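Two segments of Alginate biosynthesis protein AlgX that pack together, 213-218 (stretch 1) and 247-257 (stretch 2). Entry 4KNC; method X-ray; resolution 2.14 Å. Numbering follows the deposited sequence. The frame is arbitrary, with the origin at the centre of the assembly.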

# COMPACT_ATOMS: atom_id res chain seq x y z
N ASP A 213 24.77 -4.21 5.54
CA ASP A 213 24.66 -5.64 5.23
C ASP A 213 23.42 -5.95 4.39
O ASP A 213 22.30 -5.55 4.74
CB ASP A 213 24.59 -6.45 6.52
CG ASP A 213 25.86 -6.33 7.34
OD1 ASP A 213 26.95 -6.20 6.73
OD2 ASP A 213 25.76 -6.38 8.59
N ARG A 214 23.61 -6.62 3.26
CA ARG A 214 22.46 -7.07 2.47
C ARG A 214 22.19 -8.56 2.70
O ARG A 214 23.12 -9.36 2.71
CB ARG A 214 22.69 -6.79 1.00
CG ARG A 214 21.45 -6.98 0.16
CD ARG A 214 21.64 -6.45 -1.26
NE ARG A 214 22.65 -7.21 -1.99
CZ ARG A 214 22.43 -8.41 -2.54
NH1 ARG A 214 21.23 -8.98 -2.42
NH2 ARG A 214 23.40 -9.03 -3.19
N PHE A 215 20.92 -8.94 2.87
CA PHE A 215 20.58 -10.33 3.17
C PHE A 215 19.67 -10.98 2.14
O PHE A 215 18.83 -10.32 1.53
CB PHE A 215 19.90 -10.44 4.54
CG PHE A 215 20.79 -10.05 5.69
CD1 PHE A 215 20.93 -8.73 6.07
CD2 PHE A 215 21.51 -11.02 6.38
CE1 PHE A 215 21.75 -8.38 7.12
CE2 PHE A 215 22.34 -10.67 7.43
CZ PHE A 215 22.46 -9.35 7.80
N GLU A 216 19.82 -12.29 1.98
CA GLU A 216 18.86 -13.10 1.25
C GLU A 216 18.45 -14.34 2.05
O GLU A 216 19.20 -14.80 2.93
CB GLU A 216 19.40 -13.49 -0.12
CG GLU A 216 19.58 -12.29 -1.04
CD GLU A 216 20.06 -12.67 -2.42
OE1 GLU A 216 20.41 -13.85 -2.63
OE2 GLU A 216 20.09 -11.77 -3.29
N THR A 217 17.26 -14.86 1.76
CA THR A 217 16.72 -15.99 2.50
C THR A 217 16.42 -17.15 1.56
O THR A 217 15.87 -16.95 0.48
CB THR A 217 15.43 -15.60 3.24
OG1 THR A 217 15.69 -14.50 4.12
CG2 THR A 217 14.89 -16.78 4.03
N GLU A 218 16.81 -18.35 1.96
CA GLU A 218 16.60 -19.56 1.16
C GLU A 218 16.00 -20.68 2.01
O GLU A 218 16.27 -20.80 3.21
CB GLU A 218 17.92 -20.06 0.56
CG GLU A 218 18.66 -19.05 -0.31
CD GLU A 218 17.96 -18.78 -1.63
OE1 GLU A 218 17.98 -17.61 -2.08
OE2 GLU A 218 17.40 -19.73 -2.22
N PRO A 247 12.97 -6.34 -2.39
CA PRO A 247 14.04 -7.34 -2.23
C PRO A 247 15.28 -6.82 -1.51
O PRO A 247 15.87 -7.55 -0.73
CB PRO A 247 14.38 -7.70 -3.68
CG PRO A 247 13.12 -7.43 -4.44
CD PRO A 247 12.53 -6.22 -3.79
N ALA A 248 15.64 -5.56 -1.75
CA ALA A 248 16.85 -4.98 -1.17
C ALA A 248 16.91 -5.06 0.36
O ALA A 248 17.99 -5.16 0.92
CB ALA A 248 17.02 -3.53 -1.62
N TYR A 249 15.75 -4.98 1.03
CA TYR A 249 15.76 -4.93 2.48
C TYR A 249 15.39 -6.28 3.07
O TYR A 249 15.53 -6.48 4.27
CB TYR A 249 14.85 -3.82 3.01
CG TYR A 249 15.01 -2.55 2.21
CD1 TYR A 249 16.15 -1.76 2.36
CD2 TYR A 249 14.05 -2.16 1.29
CE1 TYR A 249 16.32 -0.61 1.62
CE2 TYR A 249 14.20 -1.00 0.55
CZ TYR A 249 15.34 -0.23 0.71
OH TYR A 249 15.50 0.92 -0.04
N ASN A 250 14.90 -7.18 2.21
CA ASN A 250 14.63 -8.56 2.59
C ASN A 250 13.55 -8.76 3.69
O ASN A 250 13.62 -9.71 4.45
CB ASN A 250 15.93 -9.29 2.98
CG ASN A 250 15.77 -10.82 2.94
OD1 ASN A 250 15.26 -11.35 1.96
ND2 ASN A 250 16.16 -11.51 4.02
N PHE A 251 12.57 -7.87 3.75
CA PHE A 251 11.49 -7.98 4.73
C PHE A 251 10.74 -9.30 4.56
O PHE A 251 10.52 -10.02 5.55
CB PHE A 251 10.55 -6.78 4.63
CG PHE A 251 9.39 -6.80 5.61
CD1 PHE A 251 9.61 -6.93 6.97
CD2 PHE A 251 8.08 -6.63 5.16
CE1 PHE A 251 8.54 -6.93 7.87
CE2 PHE A 251 7.00 -6.61 6.05
CZ PHE A 251 7.24 -6.77 7.42
N ALA A 252 10.37 -9.65 3.33
CA ALA A 252 9.71 -10.95 3.09
C ALA A 252 10.57 -12.16 3.51
O ALA A 252 10.06 -13.12 4.07
CB ALA A 252 9.32 -11.08 1.63
N GLY A 253 11.87 -12.10 3.24
CA GLY A 253 12.77 -13.18 3.62
C GLY A 253 12.86 -13.37 5.13
O GLY A 253 12.84 -14.50 5.63
N PHE A 254 12.96 -12.26 5.86
CA PHE A 254 12.97 -12.37 7.32
C PHE A 254 11.62 -12.88 7.85
O PHE A 254 11.58 -13.64 8.81
CB PHE A 254 13.35 -11.04 7.96
CG PHE A 254 14.76 -10.58 7.60
CD1 PHE A 254 15.85 -11.42 7.78
CD2 PHE A 254 14.97 -9.31 7.08
CE1 PHE A 254 17.14 -11.00 7.45
CE2 PHE A 254 16.26 -8.89 6.74
CZ PHE A 254 17.34 -9.74 6.94
N LEU A 255 10.53 -12.47 7.21
CA LEU A 255 9.23 -13.02 7.57
C LEU A 255 9.25 -14.54 7.43
O LEU A 255 8.77 -15.25 8.32
CB LEU A 255 8.11 -12.43 6.74
CG LEU A 255 7.72 -10.98 7.06
CD1 LEU A 255 6.78 -10.42 5.99
CD2 LEU A 255 7.06 -10.89 8.42
N GLU A 256 9.78 -15.05 6.32
CA GLU A 256 9.83 -16.50 6.15
C GLU A 256 10.72 -17.15 7.21
O GLU A 256 10.36 -18.18 7.78
CB GLU A 256 10.34 -16.88 4.76
CG GLU A 256 9.45 -16.43 3.62
CD GLU A 256 10.13 -16.55 2.28
OE1 GLU A 256 11.37 -16.44 2.26
OE2 GLU A 256 9.44 -16.77 1.27
N GLU A 257 11.87 -16.54 7.47
CA GLU A 257 12.82 -17.10 8.41
C GLU A 257 12.17 -17.25 9.78
O GLU A 257 12.20 -18.32 10.37
CB GLU A 257 14.09 -16.25 8.53
CG GLU A 257 15.02 -16.82 9.58
CD GLU A 257 16.23 -15.96 9.87
OE1 GLU A 257 16.48 -14.97 9.14
OE2 GLU A 257 16.93 -16.29 10.85
O HOH W 1 18.62 -8.44 -0.63
O HOH W 2 18.74 -7.38 2.38
O HOH W 3 15.25 -13.54 0.24

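A strand can dock against the start of a helix with very little direct bonding, provided that side chains and water supply what the backbones do not, and this pair of segments from AlgX is a compact example. The strand 213-218 runs at 47° to the helix that begins at Phe-251, and the two stretches together bury 340 Å².

Asp-213 stays out of reach. At Arg-214 the contact is peripheral: its CG lies 4.0 Å from Ala-248 O, while its guanidinium turns to Glu-216 in a salt bridge, Arg-214 NH1 to Glu-216 OE2 at 3.1 Å. The same Arg-214 NH1 gives a proton to water 1 (3.2 Å), which sits 2.9 Å from both Phe-215 O and Pro-247 O.

Phe-215 directs its CB toward stretch 2, and the ring then leads away. Phe-215 CB meets Phe-254 CZ at 3.6 Å, and the edge of the buried Phe-254 approaches the face of Phe-215 in an offset edge-to-face pair, with planes at 63°. These two side chains form the apolar part of the contact. Phe-215 N donates to water 2 (2.7 Å), which lies 2.8 Å from Ala-248 O.

The CA-to-CB bond of Glu-216 points away, in the alternation usual for a strand, and its carboxylate holds Arg-214.

Thr-217 points inward and has the largest covered area. Its OG1 accepts a nearly linear hydrogen bond from Asn-250 ND2 at 3.0 Å. Asn-250, the buried N-cap residue, also faces the strand; water 3 lies 2.8 Å from Asn-250 OD1 and accepts from Thr-217 N (2.8 Å). One amide thus reaches Thr-217 directly at the side chain and through water 3 at the backbone. Glycine suits position 253, where the CA atoms of Thr-217 and Gly-253 come within 5.0 Å: a CB there would clash with Thr-217 OG1 and Asn-250 OD1. The CB of Glu-218 points away, and the residue makes no contact with stretch 2.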